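Local coordinates for uncharacterized protein (Photobacterium profundum, PDB 3R87), which probably hydrolyses acyl thioesters, as a hotdog-fold member of the 4-hydroxybenzoyl-CoA thioesterase family, at residues A[7-11]-A[35-40]; A[29-33]-A[106-110]; A[74-80]-A[93-99]; A[86-90]-A[121-125]. One frame throughout, in Å; residues are numbered along the deposited sequence. Where two conformers were deposited one is given.

Strand 7-12 opens the chain, and contact 1 closes the first loop by bringing helix 28-41 back against it. Before that loop shuts, the first turn of the same helix begins contact 2, which reaches forward to strand 106-115; contacts 1 and 2 therefore cross. Nested inside contact 2 lies contact 3, the antiparallel pairing of strands 75-85 and 89-97. Contact 4 starts at the turn between those two strands and ends beyond strand 106-115, so it crosses both contact 2 and contact 3. Contacts 1 and 2 seat the central helix on the sheet, contact 3 is part of the sheet itself, and contact 4 joins its far end to the approach to helix 126-133.

Contact 1: A[7-11]-A[35-40]; sequences YHHPV and RAREHV
Here the first strand of a hotdog fold runs across the later turns of the central helix. Residues 7-11 are extended, residues 35-40 are regular alpha helix (His39 N to Arg35 O 3.1 Å, Val40 N to Ala36 O 3.2 Å), and the axes pass 8.7 Å apart with 135° between their N-to-C directions. The register sets CA of His9 5.8 Å from CA of Ala36, and CA of Tyr7 7.2 Å from CA of Val40. No hydrogen bond spans the pair; the contact is made by side chains. Arg35, m at chi1 and then extended, has CB 3.9 Å from His9 NE2 and NH1 3.9 Å from Val11 CG1, while its NH2 forms a salt bridge with Glu16 of the second subunit. Ala36 follows, its CB 4.0 Å from His9 CB. A turn later His39 (m), whose NE2 is hydrogen-bonded to Tyr14 of the second subunit, meets His9 (t) in an offset stack: centroids 4.5 Å apart, planes at 21°, and His9 CE1 3.6 Å from His39 CD2. Val40 (t) lays CG2 over one face of the Tyr7 ring (m), 4.0 Å from its centroid in a CH-pi contact and 3.7 Å from Tyr7 CG. Strand 75-85 pairs with 7-12 through the backbone and packs on Ala36, and strand 89-97 meets Val40 through Trp92.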
# COMPACT_ATOMS: atom_id res chain seq x y z
N TYR A 7 -24.18 2.09 -8.88
CA TYR A 7 -23.76 2.94 -7.76
C TYR A 7 -22.49 3.68 -8.16
O TYR A 7 -21.67 3.13 -8.90
CB TYR A 7 -23.49 2.08 -6.51
CG TYR A 7 -24.72 1.38 -6.02
CD1 TYR A 7 -25.46 1.92 -4.97
CD2 TYR A 7 -25.16 0.18 -6.55
CE1 TYR A 7 -26.63 1.27 -4.52
CE2 TYR A 7 -26.33 -0.48 -6.11
CZ TYR A 7 -27.02 0.07 -5.10
OH TYR A 7 -28.16 -0.56 -4.66
N HIS A 8 -22.30 4.86 -7.64
CA HIS A 8 -21.18 5.71 -7.94
C HIS A 8 -20.39 6.01 -6.67
O HIS A 8 -20.99 6.37 -5.66
CB HIS A 8 -21.68 7.04 -8.54
CG HIS A 8 -22.42 6.87 -9.83
ND1 HIS A 8 -21.83 7.03 -11.03
CD2 HIS A 8 -23.72 6.54 -10.07
CE1 HIS A 8 -22.72 6.80 -12.01
NE2 HIS A 8 -23.87 6.50 -11.43
N HIS A 9 -19.06 5.93 -6.75
CA HIS A 9 -18.19 6.25 -5.61
C HIS A 9 -16.98 6.94 -6.14
O HIS A 9 -16.27 6.39 -6.95
CB HIS A 9 -17.78 4.92 -4.91
CG HIS A 9 -16.77 5.14 -3.80
ND1 HIS A 9 -17.05 5.87 -2.70
CD2 HIS A 9 -15.43 4.80 -3.70
CE1 HIS A 9 -15.94 5.99 -1.95
NE2 HIS A 9 -14.96 5.28 -2.50
N PRO A 10 -16.70 8.16 -5.69
CA PRO A 10 -15.54 8.89 -6.23
C PRO A 10 -14.25 8.41 -5.60
O PRO A 10 -14.22 8.09 -4.41
CB PRO A 10 -15.81 10.34 -5.83
CG PRO A 10 -16.68 10.21 -4.58
CD PRO A 10 -17.48 9.00 -4.72
N VAL A 11 -13.18 8.41 -6.37
CA VAL A 11 -11.85 8.13 -5.86
C VAL A 11 -10.89 9.15 -6.43
O VAL A 11 -10.74 9.24 -7.66
CB VAL A 11 -11.37 6.68 -6.22
CG1 VAL A 11 -9.87 6.52 -5.90
CG2 VAL A 11 -12.22 5.70 -5.42
N ARG A 35 -13.45 -0.50 -1.72
CA ARG A 35 -14.09 0.62 -1.06
C ARG A 35 -15.51 0.77 -1.57
O ARG A 35 -16.46 1.01 -0.82
CB ARG A 35 -13.34 1.92 -1.35
CG ARG A 35 -11.90 1.97 -0.88
CD ARG A 35 -11.29 3.28 -1.29
NE ARG A 35 -9.84 3.25 -1.18
CZ ARG A 35 -9.03 4.18 -1.66
NH1 ARG A 35 -9.55 5.26 -2.25
NH2 ARG A 35 -7.73 3.99 -1.62
N ALA A 36 -15.67 0.70 -2.90
CA ALA A 36 -16.96 0.94 -3.51
C ALA A 36 -17.96 -0.14 -3.08
O ALA A 36 -19.15 0.20 -2.86
CB ALA A 36 -16.79 1.01 -5.01
N ARG A 37 -17.56 -1.39 -2.97
CA ARG A 37 -18.46 -2.41 -2.46
C ARG A 37 -18.87 -2.10 -1.03
O ARG A 37 -20.03 -2.31 -0.67
CB ARG A 37 -17.87 -3.81 -2.55
CG ARG A 37 -17.60 -4.28 -3.95
CD ARG A 37 -17.24 -5.76 -4.03
NE ARG A 37 -16.04 -6.09 -3.25
CZ ARG A 37 -14.79 -6.01 -3.71
NH1 ARG A 37 -14.51 -5.62 -4.93
NH2 ARG A 37 -13.78 -6.37 -2.90
N GLU A 38 -17.94 -1.64 -0.21
CA GLU A 38 -18.32 -1.28 1.17
C GLU A 38 -19.40 -0.24 1.21
O GLU A 38 -20.29 -0.32 2.05
CB GLU A 38 -17.12 -0.81 1.99
CG GLU A 38 -16.03 -1.83 2.20
CD GLU A 38 -15.19 -1.51 3.39
OE1 GLU A 38 -15.62 -0.80 4.31
OE2 GLU A 38 -14.05 -2.04 3.50
N HIS A 39 -19.33 0.74 0.33
CA HIS A 39 -20.35 1.79 0.30
C HIS A 39 -21.69 1.28 -0.17
O HIS A 39 -22.71 1.80 0.26
CB HIS A 39 -19.89 2.99 -0.51
CG HIS A 39 -18.88 3.80 0.25
ND1 HIS A 39 -19.21 4.83 1.08
CD2 HIS A 39 -17.54 3.74 0.29
CE1 HIS A 39 -18.12 5.32 1.66
NE2 HIS A 39 -17.07 4.65 1.20
N VAL A 40 -21.74 0.26 -1.04
CA VAL A 40 -23.01 -0.37 -1.40
C VAL A 40 -23.58 -1.10 -0.20
O VAL A 40 -24.79 -1.00 0.10
CB VAL A 40 -22.86 -1.28 -2.60
CG1 VAL A 40 -24.14 -2.05 -2.86
CG2 VAL A 40 -22.44 -0.53 -3.81

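Contact 2: A[29-33]-A[106-110]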
# COMPACT_ATOMS: atom_id res chain seq x y z
N PHE A 29 -6.33 -0.61 -8.19
CA PHE A 29 -7.72 -0.58 -8.63
C PHE A 29 -8.58 -1.53 -7.84
O PHE A 29 -9.78 -1.25 -7.60
CB PHE A 29 -7.81 -0.82 -10.13
CG PHE A 29 -7.19 0.25 -10.94
CD1 PHE A 29 -7.70 1.57 -10.93
CD2 PHE A 29 -6.08 0.02 -11.73
CE1 PHE A 29 -7.17 2.55 -11.70
CE2 PHE A 29 -5.53 1.01 -12.52
CZ PHE A 29 -6.08 2.29 -12.54
N LEU A 30 -8.05 -2.70 -7.43
CA LEU A 30 -8.85 -3.58 -6.61
C LEU A 30 -9.15 -3.01 -5.25
O LEU A 30 -10.19 -3.32 -4.65
CB LEU A 30 -8.27 -4.99 -6.47
CG LEU A 30 -8.56 -5.98 -7.60
CD1 LEU A 30 -7.45 -7.08 -7.40
CD2 LEU A 30 -10.02 -6.42 -7.65
N LYS A 31 -8.25 -2.15 -4.73
CA LYS A 31 -8.57 -1.44 -3.48
C LYS A 31 -9.80 -0.53 -3.68
O LYS A 31 -10.68 -0.47 -2.82
CB LYS A 31 -7.37 -0.58 -3.03
CG LYS A 31 -6.16 -1.36 -2.71
CD LYS A 31 -4.98 -0.47 -2.33
CE LYS A 31 -3.73 -1.34 -2.03
NZ LYS A 31 -2.71 -0.64 -1.15
N TYR A 32 -9.79 0.23 -4.80
CA TYR A 32 -10.89 1.15 -5.02
C TYR A 32 -12.20 0.38 -5.18
O TYR A 32 -13.24 0.83 -4.71
CB TYR A 32 -10.65 1.95 -6.29
CG TYR A 32 -9.30 2.67 -6.35
CD1 TYR A 32 -8.56 3.01 -5.21
CD2 TYR A 32 -8.77 2.95 -7.59
CE1 TYR A 32 -7.30 3.58 -5.35
CE2 TYR A 32 -7.51 3.53 -7.74
CZ TYR A 32 -6.77 3.82 -6.59
OH TYR A 32 -5.52 4.31 -6.76
N PHE A 33 -12.15 -0.79 -5.84
CA PHE A 33 -13.32 -1.61 -5.98
C PHE A 33 -13.82 -2.09 -4.63
O PHE A 33 -15.02 -2.14 -4.38
CB PHE A 33 -13.08 -2.76 -6.92
CG PHE A 33 -12.93 -2.41 -8.38
CD1 PHE A 33 -13.29 -1.16 -8.90
CD2 PHE A 33 -12.50 -3.36 -9.28
CE1 PHE A 33 -13.24 -0.89 -10.24
CE2 PHE A 33 -12.44 -3.07 -10.65
CZ PHE A 33 -12.80 -1.84 -11.13
N VAL A 106 -10.79 0.77 -16.41
CA VAL A 106 -10.57 -0.51 -15.74
C VAL A 106 -11.93 -1.16 -15.56
O VAL A 106 -12.88 -0.47 -15.15
CB VAL A 106 -9.85 -0.36 -14.40
CG1 VAL A 106 -9.63 -1.72 -13.73
CG2 VAL A 106 -8.56 0.42 -14.54
N ILE A 107 -12.01 -2.44 -15.83
CA ILE A 107 -13.22 -3.25 -15.64
C ILE A 107 -12.88 -4.41 -14.75
O ILE A 107 -11.87 -5.10 -14.99
CB ILE A 107 -13.75 -3.73 -16.98
CG1 ILE A 107 -14.17 -2.56 -17.86
CG2 ILE A 107 -14.91 -4.76 -16.74
CD1 ILE A 107 -14.41 -2.91 -19.33
N GLY A 108 -13.75 -4.72 -13.79
CA GLY A 108 -13.63 -5.93 -12.99
C GLY A 108 -14.95 -6.65 -12.91
O GLY A 108 -16.01 -6.03 -12.66
N ASP A 109 -14.90 -7.96 -13.07
CA ASP A 109 -15.98 -8.87 -12.74
C ASP A 109 -15.54 -9.64 -11.51
O ASP A 109 -14.53 -10.39 -11.57
CB ASP A 109 -16.27 -9.86 -13.89
CG ASP A 109 -16.71 -9.20 -15.17
OD1 ASP A 109 -17.63 -8.40 -15.10
OD2 ASP A 109 -16.13 -9.54 -16.26
N ILE A 110 -16.19 -9.42 -10.38
CA ILE A 110 -15.78 -9.92 -9.09
C ILE A 110 -16.80 -10.86 -8.53
O ILE A 110 -18.01 -10.58 -8.60
CB ILE A 110 -15.48 -8.77 -8.12
CG1 ILE A 110 -14.08 -8.15 -8.30
CG2 ILE A 110 -15.65 -9.24 -6.68
CD1 ILE A 110 -13.69 -7.68 -9.24
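This is the core of the hotdog fold, in which the central helix is wrapped by the curved antiparallel sheet; the axes of 29-33 and 106-110 approach to 10.1 Å, their N-to-C directions 60° apart. Phe29 (m) sends its ring to the start of the strand, where Val106 CG2 sits almost on the ring normal, 3.5 Å from the centroid, in a CH-pi contact. Leu30 comes in from the flank: its CB points sideways, but CD2 ends 4.2 Å from Ile110 CD1. One turn after Phe29, Phe33 slots between the strand's two inward side chains, with CZ 4.1 Å from Val106 CG1 and CD2 4.5 Å from Ile110 CD1. Met64 and Val96 also touch Phe33, so the ring packs against strands 56-66, 89-97 and 106-115. Between Val106 and Ile110 the strand carries Gly108, and the ring comes right up to its backbone: Phe33 CE2 lies 3.8 Å from Gly108 N, and an ideal CB on Gly108 would clash with that CE2 at 2.8 Å.

Contact 3: A[74-80]-A[93-99]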
# COMPACT_ATOMS: atom_id res chain seq x y z
N GLU A 74 -6.61 13.10 -10.79
CA GLU A 74 -7.93 12.80 -11.31
C GLU A 74 -8.85 12.37 -10.18
O GLU A 74 -8.43 11.63 -9.28
CB GLU A 74 -7.87 11.78 -12.42
CG GLU A 74 -7.16 12.34 -13.63
CD GLU A 74 -7.02 11.46 -14.84
OE1 GLU A 74 -6.63 12.04 -15.90
OE2 GLU A 74 -7.11 10.22 -14.76
N ILE A 75 -10.12 12.77 -10.28
CA ILE A 75 -11.16 12.21 -9.47
C ILE A 75 -11.95 11.29 -10.38
O ILE A 75 -12.67 11.73 -11.27
CB ILE A 75 -12.05 13.25 -8.79
CG1 ILE A 75 -11.17 14.17 -7.89
CG2 ILE A 75 -13.10 12.50 -7.94
CD1 ILE A 75 -11.99 15.32 -7.28
N CYS A 76 -11.76 10.00 -10.20
CA CYS A 76 -12.44 8.99 -10.99
C CYS A 76 -13.73 8.61 -10.33
O CYS A 76 -13.98 8.86 -9.15
CB CYS A 76 -11.56 7.76 -11.08
SG CYS A 76 -10.09 8.03 -12.08
N ASP A 77 -14.64 8.04 -11.14
CA ASP A 77 -15.89 7.47 -10.64
C ASP A 77 -15.78 5.97 -10.68
O ASP A 77 -15.54 5.39 -11.75
CB ASP A 77 -17.05 7.94 -11.52
CG ASP A 77 -18.42 7.61 -10.98
OD1 ASP A 77 -18.56 7.24 -9.81
OD2 ASP A 77 -19.38 7.75 -11.77
N ILE A 78 -15.93 5.32 -9.53
CA ILE A 78 -16.05 3.87 -9.48
C ILE A 78 -17.54 3.55 -9.61
O ILE A 78 -18.34 4.03 -8.81
CB ILE A 78 -15.49 3.27 -8.18
CG1 ILE A 78 -14.13 3.82 -7.82
CG2 ILE A 78 -15.57 1.77 -8.26
CD1 ILE A 78 -13.12 3.52 -8.84
N ARG A 79 -17.88 2.77 -10.62
CA ARG A 79 -19.29 2.48 -10.95
C ARG A 79 -19.51 1.01 -10.72
O ARG A 79 -18.83 0.16 -11.36
CB ARG A 79 -19.55 2.89 -12.38
CG ARG A 79 -19.36 4.37 -12.59
CD ARG A 79 -19.77 4.83 -13.97
NE ARG A 79 -19.54 6.25 -14.11
CZ ARG A 79 -19.66 6.90 -15.27
NH1 ARG A 79 -19.97 6.20 -16.38
NH2 ARG A 79 -19.42 8.19 -15.32
N THR A 80 -20.46 0.66 -9.86
CA THR A 80 -20.62 -0.69 -9.36
C THR A 80 -22.07 -1.15 -9.50
O THR A 80 -22.98 -0.41 -9.13
CB THR A 80 -20.25 -0.72 -7.86
OG1 THR A 80 -18.88 -0.36 -7.71
CG2 THR A 80 -20.46 -2.07 -7.21
N ARG A 93 -20.05 -6.15 -10.89
CA ARG A 93 -19.44 -5.52 -12.03
C ARG A 93 -18.95 -4.16 -11.57
O ARG A 93 -19.77 -3.36 -11.08
CB ARG A 93 -20.44 -5.38 -13.19
CG ARG A 93 -19.90 -4.58 -14.36
CD ARG A 93 -18.83 -5.34 -15.08
NE ARG A 93 -18.47 -4.68 -16.33
CZ ARG A 93 -18.15 -5.32 -17.44
NH1 ARG A 93 -17.91 -6.65 -17.46
NH2 ARG A 93 -17.94 -4.58 -18.51
N GLN A 94 -17.67 -3.86 -11.72
CA GLN A 94 -17.11 -2.63 -11.23
C GLN A 94 -16.24 -2.02 -12.28
O GLN A 94 -15.47 -2.73 -12.97
CB GLN A 94 -16.36 -2.82 -9.90
CG GLN A 94 -17.24 -3.49 -8.86
CD GLN A 94 -16.63 -3.44 -7.49
OE1 GLN A 94 -16.00 -4.42 -7.06
NE2 GLN A 94 -16.76 -2.31 -6.82
N GLU A 95 -16.31 -0.70 -12.46
CA GLU A 95 -15.59 -0.03 -13.49
C GLU A 95 -15.02 1.29 -12.99
O GLU A 95 -15.69 2.01 -12.25
CB GLU A 95 -16.48 0.27 -14.72
CG GLU A 95 -17.08 -1.03 -15.29
CD GLU A 95 -17.93 -0.85 -16.50
OE1 GLU A 95 -18.16 0.31 -16.94
OE2 GLU A 95 -18.39 -1.89 -17.05
N VAL A 96 -13.80 1.61 -13.40
CA VAL A 96 -13.21 2.93 -13.13
C VAL A 96 -13.38 3.79 -14.34
O VAL A 96 -12.92 3.43 -15.44
CB VAL A 96 -11.68 2.78 -12.86
CG1 VAL A 96 -11.07 4.15 -12.65
CG2 VAL A 96 -11.38 1.81 -11.76
N TRP A 97 -14.01 4.97 -14.15
CA TRP A 97 -14.20 5.91 -15.26
C TRP A 97 -13.42 7.20 -14.94
O TRP A 97 -13.68 7.88 -13.92
CB TRP A 97 -15.71 6.24 -15.40
CG TRP A 97 -16.43 5.11 -16.07
CD1 TRP A 97 -16.68 3.87 -15.57
CD2 TRP A 97 -16.97 5.11 -17.39
NE1 TRP A 97 -17.37 3.11 -16.50
CE2 TRP A 97 -17.54 3.86 -17.62
CE3 TRP A 97 -17.01 6.09 -18.42
CZ2 TRP A 97 -18.18 3.53 -18.83
CZ3 TRP A 97 -17.66 5.78 -19.58
CH2 TRP A 97 -18.23 4.52 -19.79
N ARG A 98 -12.51 7.55 -15.83
CA ARG A 98 -11.79 8.82 -15.75
C ARG A 98 -12.71 9.97 -16.08
O ARG A 98 -13.74 9.78 -16.80
CB ARG A 98 -10.60 8.84 -16.68
CG ARG A 98 -9.52 7.79 -16.32
CD ARG A 98 -8.42 7.74 -17.31
NE ARG A 98 -7.60 8.96 -17.29
CZ ARG A 98 -6.85 9.42 -18.31
NH1 ARG A 98 -6.79 8.78 -19.49
NH2 ARG A 98 -6.15 10.53 -18.17
N PRO A 99 -12.43 11.18 -15.62
CA PRO A 99 -13.36 12.32 -15.87
C PRO A 99 -13.59 12.55 -17.33
O PRO A 99 -12.67 12.70 -18.13
CB PRO A 99 -12.61 13.49 -15.24
CG PRO A 99 -11.55 12.96 -14.46
CD PRO A 99 -11.30 11.55 -14.77
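Two neighbouring strands of the sheet pair here as an antiparallel hairpin. Asp77-Trp97 and Arg79-Glu95 are hydrogen-bonded pairs, tied by Asp77 N to Trp97 O and Trp97 N to Asp77 O, both 2.9 Å, then Arg79 N to Glu95 O at 2.8 Å and Glu95 N to Arg79 O at 2.9 Å. On the face carrying those four residues, Arg79 stays extended after its m chi1, which lays the guanidinium flat on the indole of Trp97 (m): planes at 15°, centres 4.0 Å apart, a cation-pi stack. Arg79 NE also holds OD2 of Asp77 (t) at 2.8 Å, and that carboxylate is shared with His8 of strand 7-12. Glu95 (m, then t) receives Trp97 NE1 on OE1 and Arg93 NE on OE2, both at 2.9 Å. The other face looks at the central helix. There Ile78 CD1 packs 3.8 Å from Val96 CG2, and Gln94 NE2 donates to Thr80 OG1 at 3.0 Å; Gln94 OE1 and NE2 also bond Arg37 and the Phe33 carbonyl. Past the strand end Arg98 bends at chi3 (p) to form a bidentate salt bridge with Glu74, NH2 to OE1 2.8 Å and NE to OE2 2.9 Å. Away from the helix, then, arginines pair with carboxylates and Trp97 links two such pairs; the helix side sets an apolar contact beside a polar one.

Contact 4: A[86-90]-A[121-125]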
# COMPACT_ATOMS: atom_id res chain seq x y z
N GLY A 86 -27.54 -17.22 -6.28
CA GLY A 86 -27.77 -18.11 -5.15
C GLY A 86 -27.59 -17.47 -3.79
O GLY A 86 -27.24 -16.24 -3.66
N LYS A 87 -27.63 -18.32 -2.76
CA LYS A 87 -27.46 -17.92 -1.32
C LYS A 87 -26.03 -17.56 -0.87
O LYS A 87 -25.90 -16.84 0.16
CB LYS A 87 -27.97 -19.11 -0.45
CG LYS A 87 -28.05 -18.92 1.10
CD LYS A 87 -28.94 -20.05 1.80
CE LYS A 87 -28.49 -21.50 1.96
NZ LYS A 87 -27.73 -21.95 3.22
N TYR A 88 -25.00 -18.01 -1.59
CA TYR A 88 -23.62 -17.90 -1.19
C TYR A 88 -22.83 -16.86 -1.93
O TYR A 88 -22.02 -16.18 -1.29
CB TYR A 88 -22.87 -19.26 -1.26
CG TYR A 88 -23.48 -20.28 -0.34
CD1 TYR A 88 -23.09 -20.36 1.03
CD2 TYR A 88 -24.52 -21.10 -0.79
CE1 TYR A 88 -23.70 -21.27 1.90
CE2 TYR A 88 -25.16 -22.05 0.07
CZ TYR A 88 -24.73 -22.12 1.41
OH TYR A 88 -25.31 -23.03 2.30
N LYS A 89 -23.08 -16.68 -3.24
CA LYS A 89 -22.26 -15.88 -4.14
C LYS A 89 -22.96 -14.54 -4.41
O LYS A 89 -24.22 -14.45 -4.55
CB LYS A 89 -22.17 -16.57 -5.49
CG LYS A 89 -21.70 -18.01 -5.40
CD LYS A 89 -21.34 -18.55 -6.77
CE LYS A 89 -20.00 -17.98 -7.23
NZ LYS A 89 -19.36 -18.72 -8.35
N THR A 90 -22.13 -13.52 -4.60
CA THR A 90 -22.55 -12.23 -5.10
C THR A 90 -21.61 -11.88 -6.25
O THR A 90 -20.39 -11.98 -6.10
CB THR A 90 -22.56 -11.14 -4.02
OG1 THR A 90 -23.39 -11.55 -2.95
CG2 THR A 90 -23.24 -9.88 -4.59
N LEU A 121 -17.83 -21.29 4.11
CA LEU A 121 -18.77 -20.48 3.35
C LEU A 121 -20.07 -20.38 4.09
O LEU A 121 -20.57 -21.38 4.64
CB LEU A 121 -19.10 -21.08 1.97
CG LEU A 121 -18.01 -21.15 0.91
CD1 LEU A 121 -18.61 -22.03 -0.26
CD2 LEU A 121 -17.62 -19.76 0.45
N GLN A 122 -20.64 -19.19 4.08
CA GLN A 122 -21.88 -18.95 4.80
C GLN A 122 -22.81 -18.25 3.80
O GLN A 122 -22.37 -17.48 2.91
CB GLN A 122 -21.72 -17.99 6.00
CG GLN A 122 -20.71 -18.56 7.03
CD GLN A 122 -21.17 -19.84 7.72
OE1 GLN A 122 -20.31 -20.73 8.09
NE2 GLN A 122 -22.47 -19.97 7.89
N PRO A 123 -24.11 -18.37 3.97
CA PRO A 123 -25.07 -17.58 3.10
C PRO A 123 -24.88 -16.02 3.39
O PRO A 123 -24.56 -15.65 4.51
CB PRO A 123 -26.46 -18.03 3.62
CG PRO A 123 -26.15 -19.40 4.16
CD PRO A 123 -24.82 -19.26 4.92
N VAL A 124 -25.15 -15.17 2.41
CA VAL A 124 -25.10 -13.69 2.65
C VAL A 124 -26.19 -13.35 3.67
O VAL A 124 -27.34 -13.69 3.45
CB VAL A 124 -25.35 -12.79 1.44
CG1 VAL A 124 -25.25 -11.30 1.80
CG2 VAL A 124 -24.42 -13.13 0.27
N PRO A 125 -25.86 -12.71 4.81
CA PRO A 125 -26.92 -12.41 5.80
C PRO A 125 -28.00 -11.55 5.22
O PRO A 125 -27.76 -10.60 4.48
CB PRO A 125 -26.12 -11.71 6.91
CG PRO A 125 -24.72 -12.24 6.79
CD PRO A 125 -24.49 -12.36 5.28
O HOH W 1 -28.18 -15.37 1.32
O HOH W 2 -20.63 -17.43 0.82
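At its far end the hairpin of strands 75-85 and 89-97 turns through residues 86-88 and meets the segment leading into helix 126-133, near His53 and Asp127, each seen to bind Mg(2+), although no metal is bound to this chain; the Val124 side chain is about 8 Å from that of Asp127. One direct hydrogen bond joins the segments, Val124 N to Lys87 O at 2.9 Å, and the same carbonyl takes a CA-H...O contact from Pro123 CA at 3.1 Å. Water 1 donates to Lys87 O at 3.0 Å and to Val124 O at 2.8 Å, while water 2 lies 2.8 Å from Tyr88 O and 2.7 Å from Gln122 O. Tyr88 CB points away, but the ring comes back beside residues 121-125, CD1 3.5 Å from Gln122 C and 4.2 Å from Leu121 CB, CE1 3.8 Å from Pro123 CD, and its OH accepts from Lys87 NZ at 2.8 Å. Val124 CG2 rests 3.7 Å from Thr90 OG1. Around the contact, backbone hydrogen bonds join Met112 and Cys114 of strand 106-115 to Thr90 and Gln122 respectively, and helix 126-133, with Pro125 at its N-cap, packs Leu129 on Val124 and Met132 on Thr90.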